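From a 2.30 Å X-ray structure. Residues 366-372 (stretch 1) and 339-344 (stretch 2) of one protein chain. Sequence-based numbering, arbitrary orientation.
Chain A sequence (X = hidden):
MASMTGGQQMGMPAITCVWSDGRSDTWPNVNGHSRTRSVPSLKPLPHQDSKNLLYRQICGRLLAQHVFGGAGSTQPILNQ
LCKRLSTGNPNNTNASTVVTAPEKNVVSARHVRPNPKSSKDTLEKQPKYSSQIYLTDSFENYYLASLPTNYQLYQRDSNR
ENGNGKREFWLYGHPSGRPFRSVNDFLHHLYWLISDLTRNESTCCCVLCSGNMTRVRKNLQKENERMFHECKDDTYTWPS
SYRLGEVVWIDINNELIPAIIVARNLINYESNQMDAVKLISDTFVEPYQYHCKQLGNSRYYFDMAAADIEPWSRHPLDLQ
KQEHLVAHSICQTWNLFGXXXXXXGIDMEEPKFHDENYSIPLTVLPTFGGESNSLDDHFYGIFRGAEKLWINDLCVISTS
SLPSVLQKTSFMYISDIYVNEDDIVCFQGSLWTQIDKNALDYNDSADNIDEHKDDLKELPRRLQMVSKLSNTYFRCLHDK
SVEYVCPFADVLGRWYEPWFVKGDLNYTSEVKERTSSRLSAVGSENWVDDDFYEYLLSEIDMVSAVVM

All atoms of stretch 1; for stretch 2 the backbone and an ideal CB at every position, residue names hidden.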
ATOM      1  N   PRO A 366       6.863  -4.475  -5.051  1.00 49.99           N
ATOM      2  CA  PRO A 366       6.863  -4.209  -6.490  1.00 48.76           C
ATOM      3  C   PRO A 366       7.279  -2.781  -6.803  1.00 56.39           C
ATOM      4  O   PRO A 366       7.007  -1.845  -6.048  1.00 56.20           O
ATOM      5  CB  PRO A 366       5.404  -4.458  -6.887  1.00 52.23           C
ATOM      6  CG  PRO A 366       4.642  -4.051  -5.686  1.00 52.13           C
ATOM      7  CD  PRO A 366       5.500  -4.412  -4.491  1.00 50.48           C
ATOM      8  N   THR A 367       7.959  -2.626  -7.935  1.00 51.69           N
ATOM      9  CA  THR A 367       8.337  -1.315  -8.464  1.00 71.31           C
ATOM     10  C   THR A 367       7.612  -1.151  -9.795  1.00 74.54           C
ATOM     11  O   THR A 367       8.108  -1.576 -10.843  1.00 86.63           O
ATOM     12  CB  THR A 367       9.858  -1.185  -8.618  1.00 87.73           C
ATOM     13  OG1 THR A 367      10.367  -2.287  -9.382  1.00 77.57           O
ATOM     14  CG2 THR A 367      10.530  -1.156  -7.249  1.00 81.67           C
ATOM     15  N   PHE A 368       6.432  -0.526  -9.749  1.00 66.49           N
ATOM     16  CA  PHE A 368       5.599  -0.423 -10.944  1.00 86.84           C
ATOM     17  C   PHE A 368       6.144   0.612 -11.919  1.00 88.61           C
ATOM     18  O   PHE A 368       6.057   0.428 -13.139  1.00 95.03           O
ATOM     19  CB  PHE A 368       4.164  -0.075 -10.556  1.00 78.71           C
ATOM     20  CG  PHE A 368       3.400  -1.217  -9.955  1.00 75.11           C
ATOM     21  CD1 PHE A 368       3.326  -2.436 -10.607  1.00 72.62           C
ATOM     22  CD2 PHE A 368       2.735  -1.063  -8.749  1.00 68.25           C
ATOM     23  CE1 PHE A 368       2.615  -3.485 -10.058  1.00 75.24           C
ATOM     24  CE2 PHE A 368       2.023  -2.108  -8.196  1.00 68.38           C
ATOM     25  CZ  PHE A 368       1.964  -3.321  -8.851  1.00 70.76           C
ATOM     26  N   GLY A 369       6.697   1.706 -11.402  1.00 78.30           N
ATOM     27  CA  GLY A 369       7.166   2.799 -12.231  1.00 88.00           C
ATOM     28  C   GLY A 369       7.927   2.354 -13.464  1.00 98.74           C
ATOM     29  O   GLY A 369       8.975   1.710 -13.358  1.00100.14           O
ATOM     30  N   GLY A 370       7.404   2.690 -14.641  1.00 93.24           N
ATOM     31  CA  GLY A 370       8.028   2.303 -15.890  1.00 85.23           C
ATOM     32  C   GLY A 370       7.444   3.019 -17.091  1.00 85.65           C
ATOM     33  O   GLY A 370       6.910   4.124 -16.963  1.00 86.51           O
ATOM     34  N   GLU A 371       7.540   2.398 -18.266  1.00 99.26           N
ATOM     35  CA  GLU A 371       7.052   2.979 -19.509  1.00 92.16           C
ATOM     36  C   GLU A 371       6.134   1.977 -20.192  1.00 84.44           C
ATOM     37  O   GLU A 371       6.460   0.787 -20.266  1.00 90.01           O
ATOM     38  CB  GLU A 371       8.211   3.348 -20.446  1.00 97.85           C
ATOM     39  CG  GLU A 371       9.352   4.120 -19.787  1.00102.54           C
ATOM     40  CD  GLU A 371       9.074   5.607 -19.664  1.00109.22           C
ATOM     41  OE1 GLU A 371       8.314   6.145 -20.495  1.00112.62           O
ATOM     42  OE2 GLU A 371       9.620   6.238 -18.734  1.00109.41           O
ATOM     43  N   SER A 372       4.994   2.452 -20.686  1.00 82.45           N
ATOM     44  CA  SER A 372       4.078   1.613 -21.444  1.00 85.18           C
ATOM     45  C   SER A 372       3.440   2.435 -22.553  1.00 82.60           C
ATOM     46  O   SER A 372       3.152   3.621 -22.372  1.00 78.82           O
ATOM     47  CB  SER A 372       2.982   1.017 -20.550  1.00 81.81           C
ATOM     48  OG  SER A 372       2.137   0.152 -21.292  1.00 82.04           O
ATOM     49  N   UNK A 339      -1.707   5.874  -9.613  1.00 50.37           N
ATOM     50  CA  UNK A 339      -1.472   5.378 -10.961  1.00 52.51           C
ATOM     51  C   UNK A 339      -0.223   4.508 -10.966  1.00 57.20           C
ATOM     52  O   UNK A 339       0.754   4.785 -10.257  1.00 49.38           O
ATOM     53  CB  UNK A 339      -1.333   6.534 -11.954  1.00 52.51           C
ATOM     54  N   UNK A 340      -0.251   3.444 -11.766  1.00 58.72           N
ATOM     55  CA  UNK A 340       0.885   2.541 -11.866  1.00 59.80           C
ATOM     56  C   UNK A 340       0.849   1.847 -13.218  1.00 54.72           C
ATOM     57  O   UNK A 340      -0.147   1.896 -13.944  1.00 50.70           O
ATOM     58  CB  UNK A 340       0.879   1.519 -10.728  1.00 59.80           C
ATOM     59  N   UNK A 341       1.962   1.193 -13.551  1.00 62.96           N
ATOM     60  CA  UNK A 341       2.063   0.416 -14.776  1.00 60.03           C
ATOM     61  C   UNK A 341       1.926  -1.060 -14.437  1.00 47.06           C
ATOM     62  O   UNK A 341       2.790  -1.601 -13.732  1.00 56.04           O
ATOM     63  CB  UNK A 341       3.384   0.691 -15.497  1.00 60.03           C
ATOM     64  N   UNK A 342       0.878  -1.748 -14.891  1.00 43.20           N
ATOM     65  CA  UNK A 342       0.802  -3.194 -14.658  1.00 51.61           C
ATOM     66  C   UNK A 342       2.061  -3.893 -15.154  1.00 49.72           C
ATOM     67  O   UNK A 342       2.719  -3.439 -16.092  1.00 43.89           O
ATOM     68  CB  UNK A 342      -0.430  -3.784 -15.347  1.00 51.61           C
ATOM     69  N   UNK A 343       2.394  -5.003 -14.508  1.00 49.96           N
ATOM     70  CA  UNK A 343       3.586  -5.757 -14.860  1.00 59.79           C
ATOM     71  C   UNK A 343       3.275  -6.785 -15.939  1.00 61.37           C
ATOM     72  O   UNK A 343       2.189  -7.372 -15.976  1.00 56.97           O
ATOM     73  CB  UNK A 343       4.169  -6.444 -13.624  1.00 59.79           C
ATOM     74  N   UNK A 344       4.244  -6.993 -16.824  1.00 57.35           N
ATOM     75  CA  UNK A 344       4.128  -8.043 -17.821  1.00 65.32           C
ATOM     76  C   UNK A 344       4.334  -9.406 -17.167  1.00 60.03           C
ATOM     77  O   UNK A 344       5.020  -9.536 -16.149  1.00 57.69           O
ATOM     78  CB  UNK A 344       5.136  -7.828 -18.952  1.00 65.32           C
TER

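Position 339 lies at the far end of the stretch, and its ideal CB has nothing of the other stretch within 5.5 Å. The extended backbone, with phi/psi of -67/143, would tolerate many residues, beta-branched ones included, and stretch 1 adds no preference. The deposited residue is Ile-339, which makes no contact here.

Position 340 is more constrained. Its CA-to-CB bond points toward stretch 1, and the ideal CB sits 3.7 Å from CB of Phe-368, whose ring is the main apolar surface on offer. Neither a charge nor a polar group of that side chain is available as a partner, so an aliphatic or aromatic residue would suit. It is Phe-340, with chi1 at 72° (p). Its CD2 lies over one face of the Phe-368 ring, 3.6 Å from CG of Phe-368. The ring centroids are 4.5 Å apart and the planes meet at 46°, an oblique pairing that still gives close apolar contact.

At 341 the CA-to-CB bond runs sideways. The ideal CB is 3.6 Å from O of Phe-368 and 5.1 Å from CB of Ser-372, so a side chain here meets backbone and a small polar residue rather than a greasy pocket. A medium-length polar residue would be reasonable, though the geometry does not exclude an apolar one. Gln-341 is found, with chi1 and chi2 both m. Its CG packs 4.1 Å from O of Gly-370, and its OE1 approaches CB of Ser-372 at 3.0 Å, a close contact but no hydrogen bond. The backbone takes part as well: O of Gln-341 lies 3.3 Å from CD1 of Phe-368.

Position 342 points away from stretch 1, which leaves the choice open on that side. A phi of -54° with psi of 151° is compatible with proline, among many others, and Pro-342 is what occurs.

At 343 the CA-to-CB bond is again sideways, but the ideal CB is 4.9 Å from CE1 of Phe-368. An apolar chain long enough to reach back to that ring would fit well; leucine, isoleucine or methionine are all plausible. Leu-343, in the m, t rotamer, brings its CD2 to 3.7 Å from CD1 of Phe-368, at the ring edge near its plane.

Position 344 has no atom of stretch 1 within 5.5 Å of its ideal CB, so a polar or charged residue is readily accommodated. Glu-344 makes no contact with stretch 1.

Stretch 2 (339-344) IFQPLE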
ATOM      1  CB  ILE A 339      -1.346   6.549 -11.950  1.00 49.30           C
ATOM      2  CG1 ILE A 339      -1.407   6.040 -13.392  1.00 59.60           C
ATOM      3  CG2 ILE A 339      -0.055   7.322 -11.711  1.00 55.34           C
ATOM      4  CD1 ILE A 339      -1.619   7.137 -14.418  1.00 58.83           C
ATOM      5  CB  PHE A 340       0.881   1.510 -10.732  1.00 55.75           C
ATOM      6  CG  PHE A 340      -0.187   0.466 -10.867  1.00 58.80           C
ATOM      7  CD1 PHE A 340      -1.496   0.751 -10.528  1.00 38.12           C
ATOM      8  CD2 PHE A 340       0.121  -0.801 -11.334  1.00 56.79           C
ATOM      9  CE1 PHE A 340      -2.482  -0.207 -10.650  1.00 50.38           C
ATOM     10  CE2 PHE A 340      -0.862  -1.766 -11.461  1.00 58.04           C
ATOM     11  CZ  PHE A 340      -2.164  -1.468 -11.119  1.00 55.66           C
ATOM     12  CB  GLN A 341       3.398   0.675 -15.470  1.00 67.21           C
ATOM     13  CG  GLN A 341       3.535   2.065 -16.061  1.00 85.90           C
ATOM     14  CD  GLN A 341       2.569   2.307 -17.203  1.00 83.20           C
ATOM     15  OE1 GLN A 341       2.017   1.366 -17.774  1.00 89.31           O
ATOM     16  NE2 GLN A 341       2.356   3.574 -17.541  1.00 75.36           N
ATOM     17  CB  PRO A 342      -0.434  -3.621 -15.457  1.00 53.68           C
ATOM     18  CG  PRO A 342      -1.274  -2.396 -15.536  1.00 52.58           C
ATOM     19  CD  PRO A 342      -0.316  -1.238 -15.589  1.00 46.80           C
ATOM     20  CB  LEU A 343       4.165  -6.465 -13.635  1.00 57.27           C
ATOM     21  CG  LEU A 343       4.513  -5.590 -12.429  1.00 64.75           C
ATOM     22  CD1 LEU A 343       5.151  -6.434 -11.331  1.00 51.54           C
ATOM     23  CD2 LEU A 343       5.434  -4.438 -12.817  1.00 48.94           C
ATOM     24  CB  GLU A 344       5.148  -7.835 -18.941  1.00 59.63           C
ATOM     25  CG  GLU A 344       5.052  -6.480 -19.628  1.00 63.24           C
ATOM     26  CD  GLU A 344       3.761  -6.307 -20.408  1.00 87.60           C
ATOM     27  OE1 GLU A 344       3.291  -7.295 -21.008  1.00 93.77           O
ATOM     28  OE2 GLU A 344       3.216  -5.183 -20.415  1.00 90.17           O
TER
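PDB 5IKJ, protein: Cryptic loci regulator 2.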